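Local coordinates for lysine/ornithine decarboxylase (Vibrio vulnificus, PDB 2PLJ), which removes the carboxyl group of lysine or ornithine, a reaction that in this enzyme family depends on pyridoxal phosphate, and is bound here to a putrescine adduct of the cofactor, at residues 151-156 / 198-203; 167-172 / 247-252. One frame throughout, in Å; residues are numbered along the deposited sequence.

Contact 1 of 2, residues 151-156 / 198-203; sequences DNLNEL and IETAKE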
loop_
_atom_site.group_PDB
_atom_site.type_symbol
_atom_site.label_atom_id
_atom_site.label_comp_id
_atom_site.label_asym_id
_atom_site.label_seq_id
_atom_site.Cartn_x
_atom_site.Cartn_y
_atom_site.Cartn_z
ATOM N N ASP A 151 -26.234 0.899 -8.449
ATOM C CA ASP A 151 -26.478 -0.530 -8.688
ATOM C C ASP A 151 -27.441 -1.153 -7.673
ATOM O O ASP A 151 -27.584 -2.390 -7.596
ATOM C CB ASP A 151 -25.144 -1.283 -8.774
ATOM C CG ASP A 151 -24.473 -1.500 -7.402
ATOM O OD1 ASP A 151 -25.045 -1.119 -6.342
ATOM O OD2 ASP A 151 -23.359 -2.074 -7.414
ATOM N N ASN A 152 -28.116 -0.305 -6.904
ATOM C CA ASN A 152 -29.074 -0.796 -5.939
ATOM C C ASN A 152 -30.057 0.299 -5.497
ATOM O O ASN A 152 -29.815 1.499 -5.719
ATOM C CB ASN A 152 -28.352 -1.493 -4.762
ATOM C CG ASN A 152 -27.706 -0.509 -3.804
ATOM O OD1 ASN A 152 -28.411 0.180 -3.066
ATOM N ND2 ASN A 152 -26.368 -0.461 -3.785
ATOM N N LEU A 153 -31.162 -0.129 -4.891
ATOM C CA LEU A 153 -32.233 0.781 -4.520
ATOM C C LEU A 153 -31.856 1.724 -3.376
ATOM O O LEU A 153 -32.358 2.861 -3.318
ATOM C CB LEU A 153 -33.516 -0.001 -4.205
ATOM C CG LEU A 153 -34.215 -0.592 -5.446
ATOM C CD1 LEU A 153 -35.382 -1.542 -5.057
ATOM C CD2 LEU A 153 -34.732 0.503 -6.401
ATOM N N ASN A 154 -30.989 1.256 -2.480
ATOM C CA ASN A 154 -30.492 2.062 -1.358
ATOM C C ASN A 154 -29.727 3.271 -1.918
ATOM O O ASN A 154 -29.916 4.402 -1.488
ATOM C CB ASN A 154 -29.610 1.184 -0.469
ATOM C CG ASN A 154 -28.960 1.940 0.689
ATOM O OD1 ASN A 154 -27.953 2.645 0.515
ATOM N ND2 ASN A 154 -29.479 1.718 1.901
ATOM N N GLU A 155 -28.875 3.013 -2.898
ATOM C CA GLU A 155 -28.154 4.078 -3.586
ATOM C C GLU A 155 -29.110 5.010 -4.356
ATOM O O GLU A 155 -28.979 6.239 -4.297
ATOM C CB GLU A 155 -27.102 3.496 -4.520
ATOM C CG GLU A 155 -26.038 4.518 -4.938
ATOM C CD GLU A 155 -25.041 4.825 -3.795
ATOM O OE1 GLU A 155 -25.076 4.116 -2.740
ATOM O OE2 GLU A 155 -24.241 5.775 -3.967
ATOM N N LEU A 156 -30.053 4.422 -5.084
ATOM C CA LEU A 156 -31.016 5.229 -5.847
ATOM C C LEU A 156 -31.706 6.263 -4.940
ATOM O O LEU A 156 -31.883 7.428 -5.333
ATOM C CB LEU A 156 -32.059 4.319 -6.531
ATOM C CG LEU A 156 -33.066 5.088 -7.402
ATOM C CD1 LEU A 156 -32.363 5.732 -8.608
ATOM C CD2 LEU A 156 -34.243 4.176 -7.799
ATOM N N ILE A 198 -34.878 0.853 -12.625
ATOM C CA ILE A 198 -35.274 1.795 -13.678
ATOM C C ILE A 198 -36.766 2.182 -13.504
ATOM O O ILE A 198 -37.136 3.365 -13.584
ATOM C CB ILE A 198 -34.938 1.255 -15.083
ATOM C CG1 ILE A 198 -33.403 1.205 -15.278
ATOM C CG2 ILE A 198 -35.577 2.123 -16.188
ATOM C CD1 ILE A 198 -32.951 0.394 -16.455
ATOM N N GLU A 199 -37.596 1.183 -13.214
ATOM C CA GLU A 199 -39.003 1.448 -12.908
ATOM C C GLU A 199 -39.179 2.340 -11.659
ATOM O O GLU A 199 -40.057 3.227 -11.648
ATOM C CB GLU A 199 -39.799 0.143 -12.788
ATOM C CG GLU A 199 -41.271 0.323 -13.091
ATOM C CD GLU A 199 -42.008 -1.002 -13.294
ATOM O OE1 GLU A 199 -41.367 -1.987 -13.746
ATOM O OE2 GLU A 199 -43.227 -1.051 -13.007
ATOM N N THR A 200 -38.355 2.100 -10.628
ATOM C CA THR A 200 -38.402 2.899 -9.397
ATOM C C THR A 200 -37.933 4.341 -9.652
ATOM O O THR A 200 -38.542 5.293 -9.130
ATOM C CB THR A 200 -37.629 2.233 -8.229
ATOM O OG1 THR A 200 -38.128 0.907 -8.034
ATOM C CG2 THR A 200 -37.806 2.999 -6.933
ATOM N N ALA A 201 -36.896 4.500 -10.478
ATOM C CA ALA A 201 -36.412 5.832 -10.848
ATOM C C ALA A 201 -37.535 6.628 -11.527
ATOM O O ALA A 201 -37.701 7.821 -11.278
ATOM C CB ALA A 201 -35.188 5.722 -11.767
ATOM N N LYS A 202 -38.326 5.964 -12.372
ATOM C CA LYS A 202 -39.452 6.661 -13.021
ATOM C C LYS A 202 -40.477 7.140 -11.977
ATOM O O LYS A 202 -40.927 8.293 -12.023
ATOM C CB LYS A 202 -40.142 5.801 -14.081
ATOM C CG LYS A 202 -41.200 6.610 -14.862
ATOM C CD LYS A 202 -42.067 5.742 -15.736
ATOM C CE LYS A 202 -43.054 6.588 -16.542
ATOM N NZ LYS A 202 -43.478 5.870 -17.785
ATOM N N GLU A 203 -40.807 6.258 -11.031
ATOM C CA GLU A 203 -41.735 6.580 -9.943
ATOM C C GLU A 203 -41.222 7.786 -9.166
ATOM O O GLU A 203 -41.999 8.690 -8.841
ATOM C CB GLU A 203 -41.906 5.384 -9.001
ATOM C CG GLU A 203 -42.737 4.247 -9.591
ATOM C CD GLU A 203 -42.598 2.912 -8.839
ATOM O OE1 GLU A 203 -41.978 2.872 -7.748
ATOM O OE2 GLU A 203 -43.125 1.893 -9.351
#
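Leu153 and Leu156, in the first turn of helix 153-157, lie against Thr200 and Ala201 near the end of helix 191-203. The nearest backbone approaches are 7.4 Å between Leu156 CA and Ala201 CA and 8.1 Å between Leu153 CA and Thr200 CA, with no hydrogen bond between the segments. The leucine methyls do most of the touching. Leu153 runs across Thr200 at about a right angle, its CD2 lying 3.8 Å from Thr200 OG1. The hydroxyl's hydrogen bond goes to Val196 O, one turn back; its contact with the leucine methyl is van der Waals only. With CG anti to the backbone N (chi1 -177°), Leu156 sends its branches toward the other helix, crossing Thr200 obliquely: CD2 is 3.9 Å from Thr200 CG2 and 3.8 Å from the backbone Ala201 N. Its CD1 meets Ala201 CB at 4.2 Å. Asn152 caps the helix start: its OD1 accepts Glu155 N at 2.9 Å, the donor standing above the carbonyl plane. Asp151 OD1 takes an ND2 hydrogen of Asn152, which helps fix the amide's rotation. Asn154 OD1 bonds Asn376 ND2 of the second subunit. Apolar packing between successive outer helices is characteristic of a beta/alpha barrel.

Contact 2 of 2, residues 167-172 / 247-252; sequences ELLVRL and LSTLDI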
loop_
_atom_site.group_PDB
_atom_site.type_symbol
_atom_site.label_atom_id
_atom_site.label_comp_id
_atom_site.label_asym_id
_atom_site.label_seq_id
_atom_site.Cartn_x
_atom_site.Cartn_y
_atom_site.Cartn_z
ATOM N N GLU A 167 -28.343 12.653 -13.863
ATOM C CA GLU A 167 -28.809 11.517 -14.660
ATOM C C GLU A 167 -27.928 10.321 -14.296
ATOM O O GLU A 167 -26.734 10.476 -14.069
ATOM C CB GLU A 167 -28.778 11.793 -16.165
ATOM C CG GLU A 167 -27.429 12.275 -16.692
ATOM C CD GLU A 167 -27.429 12.603 -18.192
ATOM O OE1 GLU A 167 -28.493 12.503 -18.838
ATOM O OE2 GLU A 167 -26.360 12.983 -18.714
ATOM N N LEU A 168 -28.536 9.146 -14.210
ATOM C CA LEU A 168 -27.841 7.985 -13.629
ATOM C C LEU A 168 -27.566 6.874 -14.651
ATOM O O LEU A 168 -28.405 6.578 -15.526
ATOM C CB LEU A 168 -28.707 7.401 -12.498
ATOM C CG LEU A 168 -29.107 8.373 -11.372
ATOM C CD1 LEU A 168 -29.945 7.636 -10.362
ATOM C CD2 LEU A 168 -27.839 8.970 -10.738
ATOM N N LEU A 169 -26.404 6.240 -14.505
ATOM C CA LEU A 169 -26.103 4.986 -15.194
ATOM C C LEU A 169 -26.368 3.860 -14.206
ATOM O O LEU A 169 -25.904 3.924 -13.048
ATOM C CB LEU A 169 -24.634 4.941 -15.649
ATOM C CG LEU A 169 -24.248 5.939 -16.750
ATOM C CD1 LEU A 169 -22.702 6.062 -16.861
ATOM C CD2 LEU A 169 -24.879 5.555 -18.085
ATOM N N VAL A 170 -27.078 2.824 -14.654
ATOM C CA VAL A 170 -27.351 1.666 -13.801
ATOM C C VAL A 170 -26.329 0.596 -14.144
ATOM O O VAL A 170 -26.246 0.179 -15.294
ATOM C CB VAL A 170 -28.792 1.095 -14.001
ATOM C CG1 VAL A 170 -28.991 -0.070 -13.041
ATOM C CG2 VAL A 170 -29.827 2.200 -13.745
ATOM N N ARG A 171 -25.525 0.197 -13.154
ATOM C CA ARG A 171 -24.415 -0.698 -13.403
ATOM C C ARG A 171 -24.886 -2.135 -13.187
ATOM O O ARG A 171 -25.431 -2.456 -12.118
ATOM C CB ARG A 171 -23.236 -0.400 -12.467
ATOM C CG ARG A 171 -22.095 -1.416 -12.671
ATOM C CD ARG A 171 -20.830 -0.919 -12.007
ATOM N NE ARG A 171 -19.808 -1.959 -11.981
ATOM C CZ ARG A 171 -18.583 -1.813 -11.450
ATOM N NH1 ARG A 171 -18.171 -0.641 -10.963
ATOM N NH2 ARG A 171 -17.746 -2.860 -11.426
ATOM N N LEU A 172 -24.675 -2.960 -14.203
ATOM C CA LEU A 172 -25.015 -4.397 -14.154
ATOM C C LEU A 172 -23.763 -5.234 -13.924
ATOM O O LEU A 172 -22.659 -4.836 -14.313
ATOM C CB LEU A 172 -25.690 -4.849 -15.457
ATOM C CG LEU A 172 -27.166 -4.492 -15.657
ATOM C CD1 LEU A 172 -27.338 -2.997 -15.830
ATOM C CD2 LEU A 172 -27.808 -5.236 -16.825
ATOM N N LEU A 247 -33.495 4.205 -22.989
ATOM C CA LEU A 247 -32.148 4.540 -22.471
ATOM C C LEU A 247 -31.239 5.076 -23.563
ATOM O O LEU A 247 -31.221 4.541 -24.693
ATOM C CB LEU A 247 -31.510 3.332 -21.794
ATOM C CG LEU A 247 -32.348 2.688 -20.682
ATOM C CD1 LEU A 247 -31.498 1.659 -19.929
ATOM C CD2 LEU A 247 -32.928 3.733 -19.724
ATOM N N SER A 248 -30.492 6.129 -23.237
ATOM C CA SER A 248 -29.690 6.814 -24.253
ATOM C C SER A 248 -28.246 6.328 -24.368
ATOM O O SER A 248 -27.598 6.557 -25.394
ATOM C CB SER A 248 -29.701 8.335 -24.010
ATOM O OG SER A 248 -28.877 8.682 -22.901
ATOM N N THR A 249 -27.753 5.654 -23.335
ATOM C CA THR A 249 -26.288 5.448 -23.185
ATOM C C THR A 249 -25.945 4.036 -22.716
ATOM O O THR A 249 -26.640 3.496 -21.851
ATOM C CB THR A 249 -25.724 6.466 -22.166
ATOM O OG1 THR A 249 -26.147 7.793 -22.523
ATOM C CG2 THR A 249 -24.195 6.396 -22.047
ATOM N N LEU A 250 -24.886 3.466 -23.313
ATOM C CA LEU A 250 -24.224 2.261 -22.805
ATOM C C LEU A 250 -22.790 2.615 -22.506
ATOM O O LEU A 250 -22.082 3.123 -23.385
ATOM C CB LEU A 250 -24.253 1.125 -23.837
ATOM C CG LEU A 250 -23.605 -0.151 -23.318
ATOM C CD1 LEU A 250 -24.318 -0.599 -22.010
ATOM C CD2 LEU A 250 -23.648 -1.257 -24.388
ATOM N N ASP A 251 -22.357 2.326 -21.281
ATOM C CA ASP A 251 -20.969 2.573 -20.867
ATOM C C ASP A 251 -20.337 1.191 -20.655
ATOM O O ASP A 251 -20.782 0.457 -19.763
ATOM C CB ASP A 251 -21.019 3.392 -19.566
ATOM C CG ASP A 251 -19.663 3.571 -18.896
ATOM O OD1 ASP A 251 -18.660 2.924 -19.286
ATOM O OD2 ASP A 251 -19.644 4.391 -17.946
ATOM N N ILE A 252 -19.348 0.827 -21.478
ATOM C CA ILE A 252 -18.774 -0.534 -21.465
ATOM C C ILE A 252 -17.582 -0.731 -20.503
ATOM O O ILE A 252 -16.919 -1.767 -20.506
ATOM C CB ILE A 252 -18.401 -1.035 -22.892
ATOM C CG1 ILE A 252 -17.275 -0.157 -23.492
ATOM C CG2 ILE A 252 -19.657 -1.064 -23.803
ATOM C CD1 ILE A 252 -16.624 -0.754 -24.735
#
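Leu169 supplies the first segment's side of the van der Waals contact with Thr249 and Asp251, splitting its two methyls between them. CD2 of Leu169 meets Thr249 CG2 at 4.1 Å, an apolar pair. The other methyl, Leu169 CD1, lies 3.6 Å from the carboxylate oxygen Asp251 OD2. The leucine crosses both partners at about a right angle. Its CG lies anti to the carbonyl carbon (chi1 -67°), which places the fork between residues two apart on the other strand. All three residues are buried.

No hydrogen bond joins the two backbones, and the nearest pair, Leu169 CA and Thr249 CA, is 8.0 Å apart; strand 207-212 lies between them in the sheet order.

Several polar groups are bonded nearby. Thr249 OG1 donates to Ser248 OG at 2.9 Å, and the serine oxygen is also bonded to Lys209 O. Asp251 OD1 is held by Gly253 N, just beyond the strand, while Asp251 OD2 lies close to Glu290 OE1. Glu167 forms salt bridges with Arg207 and Lys209, one from each carboxylate oxygen.

Two residues along from Leu169, Arg171 touches the bound putrescine-cofactor adduct, and the side chain of Asp251 comes to about 7 Å from a bound copy of it. Side chains meeting across an intervening parallel strand are characteristic of the interior of a beta/alpha barrel, here approaching its ligand pocket.

From the N terminus the segments come in the order 151-156, 167-172, 198-203, 247-252, so the two contacts alternate. Contact 1 closes a loop of 41 residues that includes strand 167-171; contact 2 closes one of 74 that includes the second helix segment of contact 1. Their centres are 13 Å apart. The layers meet directly, with Leu156 CD1 3.5 Å from Leu168 CD1. Further along the strand, Ile198 CG1 is 4.0 Å from Val170 CG2. Leu168 and Val170 alternate with Leu169, so strand 167-171 packs against the helix layer with one face and enters contact 2 with the other. Ile198 also reaches Leu247, at 4.0 Å between their CD1 atoms.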